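Acetylglutamate kinase (Streptococcus mutans, PDB 3L86) probably catalyses the ATP-dependent phosphorylation of N-acetyl-L-glutamate, the second step on the route from glutamate to N-acetylornithine in arginine biosynthesis. Local coordinates at residues I38-I43 with D207-M212; L69-G74 with R172-L177; V261-I266 with G273-A278. All coordinates share one frame; numbering follows the deposited sequence.

Interaction 1 (I38-I43 with D207-M212)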
loop_
_atom_site.group_PDB
_atom_site.type_symbol
_atom_site.label_atom_id
_atom_site.label_comp_id
_atom_site.label_asym_id
_atom_site.label_seq_id
_atom_site.Cartn_x
_atom_site.Cartn_y
_atom_site.Cartn_z
ATOM N N ILE A 38 -15.863 -3.065 5.769
ATOM C CA ILE A 38 -14.777 -2.205 5.299
ATOM C C ILE A 38 -13.591 -3.124 4.955
ATOM O O ILE A 38 -13.138 -3.904 5.839
ATOM C CB ILE A 38 -14.278 -1.214 6.391
ATOM C CG1 ILE A 38 -15.347 -0.155 6.664
ATOM C CG2 ILE A 38 -13.033 -0.484 5.921
ATOM C CD1 ILE A 38 -14.886 1.014 7.586
ATOM N N ILE A 39 -13.103 -3.026 3.707
ATOM C CA ILE A 39 -11.834 -3.655 3.286
ATOM C C ILE A 39 -10.851 -2.637 2.637
ATOM O O ILE A 39 -11.231 -1.836 1.755
ATOM C CB ILE A 39 -12.112 -4.777 2.268
ATOM C CG1 ILE A 39 -13.042 -5.845 2.886
ATOM C CG2 ILE A 39 -10.803 -5.387 1.697
ATOM C CD1 ILE A 39 -13.550 -6.839 1.781
ATOM N N VAL A 40 -9.609 -2.636 3.132
ATOM C CA VAL A 40 -8.520 -1.870 2.505
ATOM C C VAL A 40 -7.732 -2.795 1.541
ATOM O O VAL A 40 -7.323 -3.896 1.931
ATOM C CB VAL A 40 -7.593 -1.223 3.580
ATOM C CG1 VAL A 40 -6.340 -0.506 2.942
ATOM C CG2 VAL A 40 -8.455 -0.210 4.464
ATOM N N ILE A 41 -7.601 -2.369 0.281
ATOM C CA ILE A 41 -6.791 -3.074 -0.747
ATOM C C ILE A 41 -5.548 -2.256 -1.114
ATOM O O ILE A 41 -5.662 -1.168 -1.688
ATOM C CB ILE A 41 -7.612 -3.328 -1.999
ATOM C CG1 ILE A 41 -8.850 -4.170 -1.605
ATOM C CG2 ILE A 41 -6.785 -4.058 -3.131
ATOM C CD1 ILE A 41 -10.131 -3.775 -2.288
ATOM N N LYS A 42 -4.364 -2.799 -0.822
ATOM C CA LYS A 42 -3.103 -2.168 -1.229
ATOM C C LYS A 42 -2.581 -2.877 -2.498
ATOM O O LYS A 42 -2.509 -4.111 -2.571
ATOM C CB LYS A 42 -2.116 -2.301 -0.063
ATOM C CG LYS A 42 -0.805 -1.480 -0.126
ATOM C CD LYS A 42 0.101 -1.810 -1.308
ATOM C CE LYS A 42 0.899 -3.102 -1.203
ATOM N NZ LYS A 42 2.245 -2.762 -1.913
ATOM N N ILE A 43 -2.245 -2.114 -3.519
ATOM C CA ILE A 43 -1.866 -2.686 -4.837
ATOM C C ILE A 43 -0.396 -2.302 -5.131
ATOM O O ILE A 43 -0.067 -1.075 -5.175
ATOM C CB ILE A 43 -2.877 -2.205 -5.997
ATOM C CG1 ILE A 43 -4.314 -2.561 -5.675
ATOM C CG2 ILE A 43 -2.562 -2.873 -7.389
ATOM C CD1 ILE A 43 -5.374 -1.701 -6.399
ATOM N N ASP A 207 -12.153 -4.584 8.493
ATOM C CA ASP A 207 -12.319 -6.020 8.677
ATOM C C ASP A 207 -11.100 -6.762 8.202
ATOM O O ASP A 207 -10.726 -7.765 8.811
ATOM C CB ASP A 207 -13.530 -6.560 7.870
ATOM C CG ASP A 207 -14.848 -5.962 8.326
ATOM O OD1 ASP A 207 -15.769 -5.773 7.513
ATOM O OD2 ASP A 207 -14.978 -5.640 9.517
ATOM N N LYS A 208 -10.492 -6.298 7.102
ATOM C CA LYS A 208 -9.427 -7.035 6.437
ATOM C C LYS A 208 -8.549 -6.094 5.579
ATOM O O LYS A 208 -9.046 -5.110 5.000
ATOM C CB LYS A 208 -10.065 -8.084 5.496
ATOM C CG LYS A 208 -9.040 -8.940 4.715
ATOM C CD LYS A 208 -9.736 -10.022 3.888
ATOM C CE LYS A 208 -8.744 -11.068 3.407
ATOM N NZ LYS A 208 -9.468 -12.125 2.629
ATOM N N LEU A 209 -7.252 -6.394 5.517
ATOM C CA LEU A 209 -6.285 -5.736 4.593
ATOM C C LEU A 209 -5.693 -6.783 3.583
ATOM O O LEU A 209 -5.244 -7.894 3.980
ATOM C CB LEU A 209 -5.145 -5.106 5.423
ATOM C CG LEU A 209 -3.848 -4.645 4.697
ATOM C CD1 LEU A 209 -4.174 -3.466 3.714
ATOM C CD2 LEU A 209 -2.762 -4.174 5.720
ATOM N N ILE A 210 -5.704 -6.449 2.294
ATOM C CA ILE A 210 -5.125 -7.300 1.246
ATOM C C ILE A 210 -3.864 -6.585 0.767
ATOM O O ILE A 210 -3.921 -5.421 0.332
ATOM C CB ILE A 210 -6.176 -7.545 0.088
ATOM C CG1 ILE A 210 -7.429 -8.224 0.675
ATOM C CG2 ILE A 210 -5.578 -8.390 -1.026
ATOM C CD1 ILE A 210 -8.678 -8.372 -0.295
ATOM N N LEU A 211 -2.711 -7.237 0.895
ATOM C CA LEU A 211 -1.479 -6.704 0.355
ATOM C C LEU A 211 -1.167 -7.437 -0.978
ATOM O O LEU A 211 -0.523 -8.519 -1.003
ATOM C CB LEU A 211 -0.302 -6.868 1.390
ATOM C CG LEU A 211 -0.466 -6.086 2.719
ATOM C CD1 LEU A 211 0.474 -6.582 3.825
ATOM C CD2 LEU A 211 -0.301 -4.563 2.580
ATOM N N MET A 212 -1.624 -6.852 -2.085
ATOM C CA MET A 212 -1.575 -7.555 -3.370
ATOM C C MET A 212 -0.263 -7.208 -4.087
ATOM O O MET A 212 0.112 -6.025 -4.155
ATOM C CB MET A 212 -2.791 -7.143 -4.248
ATOM C CG MET A 212 -3.274 -8.278 -5.174
ATOM S SD MET A 212 -4.768 -7.902 -6.179
ATOM C CE MET A 212 -4.013 -6.801 -7.355
#
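Val40 and Leu209 meet at the apolar centre of this parallel strand pair, CG1 of Val40 lying 3.7 Å from CD1 of Leu209. The leucine owes this reach to its first torsion, which sets CG anti to the backbone N (chi1 166°) and lets CD1 lean back over the neighbouring strand. On the same face, CD2 of Leu211 comes to 3.9 Å from CB of Lys42, the two side chains crossing at a slant, and helix 193-203 covers this layer. The other face carries Ile39, Ile41, Ile43, Ile210 and Met212 beneath helix 53-64. There Ile43 and Met212 run side by side in the same direction, with CG2 of the isoleucine 4.2 Å from CE of the methionine.

Between the two layers the backbones are stitched in parallel register. Val40 gives its N to Lys208 O and receives Ile210 N; Lys42 N then bonds to Ile210 O at 2.9 Å, and Met212 N to Lys42 O at 2.9 Å. At the edge where the strands begin, Asp207 grips both backbone polar atoms of Ile38. Its N bonds to Ile38 O at 2.9 Å, while its OD1 takes Ile38 N at 3.2 Å from above the carboxylate plane, about 60° out of it.

Chemically, the pair packs the Leu211 methyl against the base of the Lys42 chain and holds that residue's N and O from one strand. Lys42, a predicted transition-state stabiliser, bends along its chain to touch the bound ADP. Its NZ lies close to that of Lys249, the other predicted stabiliser, placing both at the nucleotide site.

Interaction 2 (L69-G74 with R172-L177). With NLG (N-acetyl-L-glutamate), chain C.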
loop_
_atom_site.group_PDB
_atom_site.type_symbol
_atom_site.label_atom_id
_atom_site.label_comp_id
_atom_site.label_asym_id
_atom_site.label_seq_id
_atom_site.Cartn_x
_atom_site.Cartn_y
_atom_site.Cartn_z
ATOM N N LEU A 69 -14.840 0.470 0.409
ATOM C CA LEU A 69 -13.532 0.033 -0.083
ATOM C C LEU A 69 -12.588 1.244 -0.127
ATOM O O LEU A 69 -13.010 2.335 -0.536
ATOM C CB LEU A 69 -13.672 -0.599 -1.487
ATOM C CG LEU A 69 -13.741 -2.108 -1.789
ATOM C CD1 LEU A 69 -14.145 -3.073 -0.685
ATOM C CD2 LEU A 69 -14.376 -2.500 -3.155
ATOM N N VAL A 70 -11.334 1.059 0.317
ATOM C CA VAL A 70 -10.303 2.119 0.168
ATOM C C VAL A 70 -9.109 1.460 -0.500
ATOM O O VAL A 70 -8.738 0.365 -0.083
ATOM C CB VAL A 70 -9.866 2.728 1.549
ATOM C CG1 VAL A 70 -8.707 3.694 1.368
ATOM C CG2 VAL A 70 -11.084 3.467 2.255
ATOM N N ILE A 71 -8.544 2.086 -1.548
ATOM C CA ILE A 71 -7.384 1.580 -2.279
ATOM C C ILE A 71 -6.119 2.461 -2.033
ATOM O O ILE A 71 -6.163 3.718 -2.140
ATOM C CB ILE A 71 -7.659 1.444 -3.818
ATOM C CG1 ILE A 71 -8.606 0.266 -4.123
ATOM C CG2 ILE A 71 -6.303 1.308 -4.689
ATOM C CD1 ILE A 71 -9.146 0.273 -5.590
ATOM N N VAL A 72 -5.025 1.798 -1.634
ATOM C CA VAL A 72 -3.679 2.372 -1.453
ATOM C C VAL A 72 -2.814 1.642 -2.509
ATOM O O VAL A 72 -3.108 0.497 -2.850
ATOM C CB VAL A 72 -3.137 2.107 -0.017
ATOM C CG1 VAL A 72 -1.620 2.494 0.142
ATOM C CG2 VAL A 72 -4.095 2.807 1.071
ATOM N N HIS A 73 -1.842 2.359 -3.092
ATOM C CA HIS A 73 -0.937 1.815 -4.080
ATOM C C HIS A 73 0.497 2.400 -3.943
ATOM O O HIS A 73 0.690 3.585 -3.455
ATOM C CB HIS A 73 -1.477 2.019 -5.508
ATOM C CG HIS A 73 -1.322 3.413 -6.042
ATOM N ND1 HIS A 73 -0.132 3.874 -6.603
ATOM C CD2 HIS A 73 -2.220 4.422 -6.169
ATOM C CE1 HIS A 73 -0.304 5.124 -7.012
ATOM N NE2 HIS A 73 -1.568 5.468 -6.787
ATOM N N GLY A 74 1.480 1.590 -4.347
ATOM C CA GLY A 74 2.891 2.045 -4.490
ATOM C C GLY A 74 3.325 2.132 -5.956
ATOM O O GLY A 74 2.515 2.509 -6.856
ATOM N N ARG A 172 -20.428 6.740 -1.705
ATOM C CA ARG A 172 -20.258 5.522 -2.490
ATOM C C ARG A 172 -19.230 5.721 -3.599
ATOM O O ARG A 172 -19.481 5.316 -4.760
ATOM C CB ARG A 172 -21.595 5.078 -3.086
ATOM C CG ARG A 172 -22.612 4.619 -2.055
ATOM C CD ARG A 172 -23.925 4.132 -2.649
ATOM N NE ARG A 172 -24.891 3.769 -1.617
ATOM C CZ ARG A 172 -26.148 3.424 -1.863
ATOM N NH1 ARG A 172 -26.598 3.390 -3.111
ATOM N NH2 ARG A 172 -26.959 3.108 -0.862
ATOM N N GLN A 173 -18.028 6.216 -3.325
ATOM C CA GLN A 173 -16.951 6.393 -4.332
ATOM C C GLN A 173 -15.686 5.842 -3.653
ATOM O O GLN A 173 -15.528 6.009 -2.434
ATOM C CB GLN A 173 -16.784 7.889 -4.649
ATOM C CG GLN A 173 -16.378 8.251 -6.085
ATOM C CD GLN A 173 -16.036 9.734 -6.256
ATOM O OE1 GLN A 173 -15.746 10.436 -5.277
ATOM N NE2 GLN A 173 -16.046 10.210 -7.502
ATOM N N ILE A 174 -14.830 5.120 -4.386
ATOM C CA ILE A 174 -13.614 4.549 -3.750
ATOM C C ILE A 174 -12.488 5.572 -3.851
ATOM O O ILE A 174 -12.096 5.937 -4.960
ATOM C CB ILE A 174 -13.150 3.236 -4.428
ATOM C CG1 ILE A 174 -14.254 2.164 -4.333
ATOM C CG2 ILE A 174 -11.871 2.712 -3.760
ATOM C CD1 ILE A 174 -14.062 0.942 -5.246
ATOM N N PRO A 175 -11.969 6.033 -2.696
ATOM C CA PRO A 175 -10.761 6.868 -2.816
ATOM C C PRO A 175 -9.535 6.037 -3.168
ATOM O O PRO A 175 -9.298 5.031 -2.505
ATOM C CB PRO A 175 -10.568 7.428 -1.409
ATOM C CG PRO A 175 -11.287 6.419 -0.430
ATOM C CD PRO A 175 -12.502 5.949 -1.303
ATOM N N ILE A 176 -8.754 6.509 -4.153
ATOM C CA ILE A 176 -7.417 5.961 -4.500
ATOM C C ILE A 176 -6.244 6.846 -3.987
ATOM O O ILE A 176 -6.082 8.037 -4.405
ATOM C CB ILE A 176 -7.315 5.713 -6.016
ATOM C CG1 ILE A 176 -8.367 4.654 -6.451
ATOM C CG2 ILE A 176 -5.904 5.192 -6.417
ATOM C CD1 ILE A 176 -8.725 4.722 -7.987
ATOM N N LEU A 177 -5.441 6.263 -3.090
ATOM C CA LEU A 177 -4.303 6.962 -2.443
ATOM C C LEU A 177 -2.927 6.447 -2.786
ATOM O O LEU A 177 -2.533 5.340 -2.396
ATOM C CB LEU A 177 -4.378 6.794 -0.948
ATOM C CG LEU A 177 -4.953 7.756 0.018
ATOM C CD1 LEU A 177 -6.418 8.010 -0.365
ATOM C CD2 LEU A 177 -4.842 7.159 1.455
HETATM C CA NLG C . 8.689 3.533 -1.392
HETATM C C NLG C . 9.606 3.792 -0.339
HETATM O OXT NLG C . 10.668 3.188 -0.149
HETATM O O NLG C . 9.598 4.474 0.619
HETATM C CB NLG C . 7.366 3.970 -2.045
HETATM C CG NLG C . 6.690 3.119 -3.198
HETATM C CD NLG C . 6.235 1.606 -3.039
HETATM O OE1 NLG C . 6.156 1.173 -1.926
HETATM O OE2 NLG C . 5.992 0.838 -3.985
HETATM C C7 NLG C . 9.898 3.143 -3.366
HETATM C C8 NLG C . 10.105 2.297 -4.203
HETATM O O7 NLG C . 10.335 4.267 -3.327
HETATM N N2 NLG C . 9.150 2.899 -2.359
#
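Ile71 holds the middle of this parallel pair with both of its backbone polar atoms. Its N donates to Pro175 O at 3.2 Å, and its O accepts Leu177 N at 2.8 Å, the latter bond nearly straight at the hydrogen (168°). One step on, His73 N reaches Leu177 O at 3.1 Å, with the donor tilted 30° from the carbonyl plane. Pro175 has no N-H to offer, and the place beside Leu69 O is taken by carbon: CG2 of Ile174 approaches that oxygen to 3.4 Å, with the proline CD also nearby.

One imidazole nitrogen is satisfied within the segment. His73 ND1 donates to Gly74 O at 3.0 Å, in the ring plane and on a lone pair of the carbonyl. CG stands between the backbone N and the carbonyl carbon (chi1 77°), which brings ND1 to the carbonyl of the next residue, and the bond fixes the ring's rotation. CD2 meets CG2 of Ile176 at 3.8 Å, the methyl lying at the ring edge.

Beyond the histidine the strand opens into the glycine-rich turn of the substrate site. Gly74 CA lies 3.4 Å from OE2 of bound N-acetylglutamate, an oxygen of the side-chain carboxylate that the reaction phosphorylates, and Gly75 N and Gly76 N are hydrogen-bonded to the ligand.

The pair occupies the interior of the main sheet, with strand 38-43 bonded to the other side of strand 68-73. Helix 101-125 covers the face of Ile71, His73 and Ile176, while helix 162-170, which ends in a Schellman motif at Arg172, packs on Val70 and Pro175 across the sheet.

Interaction 3 (V261-I266 with G273-A278)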
loop_
_atom_site.group_PDB
_atom_site.type_symbol
_atom_site.label_atom_id
_atom_site.label_comp_id
_atom_site.label_asym_id
_atom_site.label_seq_id
_atom_site.Cartn_x
_atom_site.Cartn_y
_atom_site.Cartn_z
ATOM N N VAL A 261 -7.211 -5.602 13.525
ATOM C CA VAL A 261 -7.750 -5.983 12.196
ATOM C C VAL A 261 -7.799 -7.521 12.107
ATOM O O VAL A 261 -6.799 -8.205 12.388
ATOM C CB VAL A 261 -6.941 -5.354 10.990
ATOM C CG1 VAL A 261 -7.535 -5.838 9.658
ATOM C CG2 VAL A 261 -6.987 -3.812 11.049
ATOM N N GLY A 262 -8.948 -8.076 11.726
ATOM C CA GLY A 262 -9.138 -9.520 11.870
ATOM C C GLY A 262 -8.285 -10.448 10.999
ATOM O O GLY A 262 -7.865 -11.521 11.468
ATOM N N GLN A 263 -8.019 -10.050 9.738
ATOM C CA GLN A 263 -7.185 -10.843 8.804
ATOM C C GLN A 263 -6.346 -9.968 7.831
ATOM O O GLN A 263 -6.854 -8.934 7.363
ATOM C CB GLN A 263 -8.091 -11.688 7.927
ATOM C CG GLN A 263 -9.054 -12.614 8.643
ATOM C CD GLN A 263 -9.831 -13.396 7.627
ATOM O OE1 GLN A 263 -10.360 -12.835 6.631
ATOM N NE2 GLN A 263 -9.864 -14.705 7.810
ATOM N N VAL A 264 -5.077 -10.354 7.555
ATOM C CA VAL A 264 -4.320 -9.797 6.420
ATOM C C VAL A 264 -4.011 -10.920 5.354
ATOM O O VAL A 264 -3.646 -12.040 5.722
ATOM C CB VAL A 264 -2.986 -9.130 6.908
ATOM C CG1 VAL A 264 -2.174 -8.567 5.704
ATOM C CG2 VAL A 264 -3.256 -8.021 7.882
ATOM N N LEU A 265 -4.183 -10.635 4.059
ATOM C CA LEU A 265 -3.813 -11.569 2.980
ATOM C C LEU A 265 -2.642 -11.020 2.157
ATOM O O LEU A 265 -2.672 -9.862 1.723
ATOM C CB LEU A 265 -5.023 -11.797 2.075
ATOM C CG LEU A 265 -4.850 -12.689 0.832
ATOM C CD1 LEU A 265 -4.637 -14.162 1.335
ATOM C CD2 LEU A 265 -6.085 -12.602 -0.055
ATOM N N ILE A 266 -1.583 -11.815 2.003
ATOM C CA ILE A 266 -0.483 -11.555 1.067
ATOM C C ILE A 266 -0.535 -12.589 -0.125
ATOM O O ILE A 266 -0.472 -13.825 0.094
ATOM C CB ILE A 266 0.891 -11.623 1.814
ATOM C CG1 ILE A 266 0.975 -10.477 2.843
ATOM C CG2 ILE A 266 2.108 -11.549 0.828
ATOM C CD1 ILE A 266 2.222 -10.522 3.753
ATOM N N GLY A 273 -3.812 -17.024 -1.122
ATOM C CA GLY A 273 -2.419 -16.627 -0.790
ATOM C C GLY A 273 -2.015 -16.988 0.648
ATOM O O GLY A 273 -2.395 -18.050 1.175
ATOM N N THR A 274 -1.221 -16.168 1.298
ATOM C CA THR A 274 -0.895 -16.478 2.691
ATOM C C THR A 274 -1.760 -15.651 3.654
ATOM O O THR A 274 -1.777 -14.424 3.554
ATOM C CB THR A 274 0.582 -16.120 2.984
ATOM O OG1 THR A 274 1.459 -16.858 2.112
ATOM C CG2 THR A 274 0.929 -16.332 4.489
ATOM N N LEU A 275 -2.453 -16.313 4.596
ATOM C CA LEU A 275 -3.221 -15.620 5.640
ATOM C C LEU A 275 -2.474 -15.354 6.945
ATOM O O LEU A 275 -1.891 -16.269 7.525
ATOM C CB LEU A 275 -4.451 -16.420 5.999
ATOM C CG LEU A 275 -5.732 -16.124 5.265
ATOM C CD1 LEU A 275 -6.168 -14.675 5.461
ATOM C CD2 LEU A 275 -5.512 -16.437 3.818
ATOM N N ILE A 276 -2.525 -14.115 7.418
ATOM C CA ILE A 276 -1.876 -13.685 8.651
ATOM C C ILE A 276 -2.903 -13.257 9.695
ATOM O O ILE A 276 -3.845 -12.455 9.397
ATOM C CB ILE A 276 -0.894 -12.531 8.371
ATOM C CG1 ILE A 276 0.268 -13.019 7.504
ATOM C CG2 ILE A 276 -0.382 -11.939 9.675
ATOM C CD1 ILE A 276 1.135 -11.904 6.963
ATOM N N THR A 277 -2.827 -13.784 10.930
ATOM C CA THR A 277 -3.730 -13.420 12.027
ATOM C C THR A 277 -2.944 -13.166 13.312
ATOM O O THR A 277 -1.745 -13.481 13.394
ATOM C CB THR A 277 -4.797 -14.463 12.251
ATOM O OG1 THR A 277 -4.173 -15.705 12.587
ATOM C CG2 THR A 277 -5.617 -14.636 11.001
ATOM N N ALA A 278 -3.577 -12.528 14.297
ATOM C CA ALA A 278 -2.852 -12.116 15.514
ATOM C C ALA A 278 -2.494 -13.389 16.250
ATOM O O ALA A 278 -1.380 -13.566 16.748
ATOM C CB ALA A 278 -3.738 -11.240 16.383
HETATM O O HOH W 1 -6.199 -11.575 13.969
#
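A beta hairpin close to the C-terminus joins strand 263-267 to strand 274-277, and the closest side-chain contact between its arms is that of Leu265 and Leu275. These residues form a non-hydrogen-bonded pair, and CD1 of Leu265 is only 3.5 Å from CD2 of Leu275, tighter than ordinary methyl contact. With CG of Leu265 opposite the backbone N (chi1 177°), the chain carries CD1 over the partner strand and also close to Thr274 O.

The hydrogen-bonded pairs on either side of it are complete. Val264 N donates to Ile276 O at 3.1 Å, almost perfectly straight at the hydrogen (177°), and Ile276 N returns a bond to Val264 O at 2.9 Å. Ile266 and Thr274 repeat the exchange nearer the turn, where Thr274 N approaches Ile266 O to 2.7 Å. The side chains of Val264, Ile266, Thr274 and Ile276 share the face away from the leucines; the two isoleucines cross obliquely, their CD1 methyls 3.7 Å apart.

Where the strands part, a water takes over the bridging. It donates to Gly262 O at 3.0 Å and accepts from Ala278 N at 2.8 Å, extending the link beyond the last direct backbone bond. At the turn end, Gly273 adopts a positive phi (147°) as the chain enters the returning strand.

Within the sheet the hairpin lies between strand 208-212, parallel to 263-267, and strand 223-229, parallel to 274-277. Thr274 OG1 is hydrogen-bonded to Leu225 O and Val218 N, while helix 246-258 packs over Val264 and Ile276.

In the fold
All three interactions belong to one mixed sheet, the core of the amino acid kinase fold. Among its strands, the six involved run in the order 174-182, 68-73, 38-43, 208-212, 263-267 and 274-277, placing interaction 1 in the middle of these, its centre about 10 Å from the centres of interactions 2 and 3. Those two outer contacts lie about 20 Å apart and do not touch. Backbone bonds continue the sheet through Ile41 and Val70 on one side and Leu211 and Leu265 on the other. Along the chain, interaction 2 falls between the strands of interaction 1, and interaction 3 follows. The sheet thereby brings the acetylglutamate-binding turn after 68-73 and nucleotide-contacting Lys42 together.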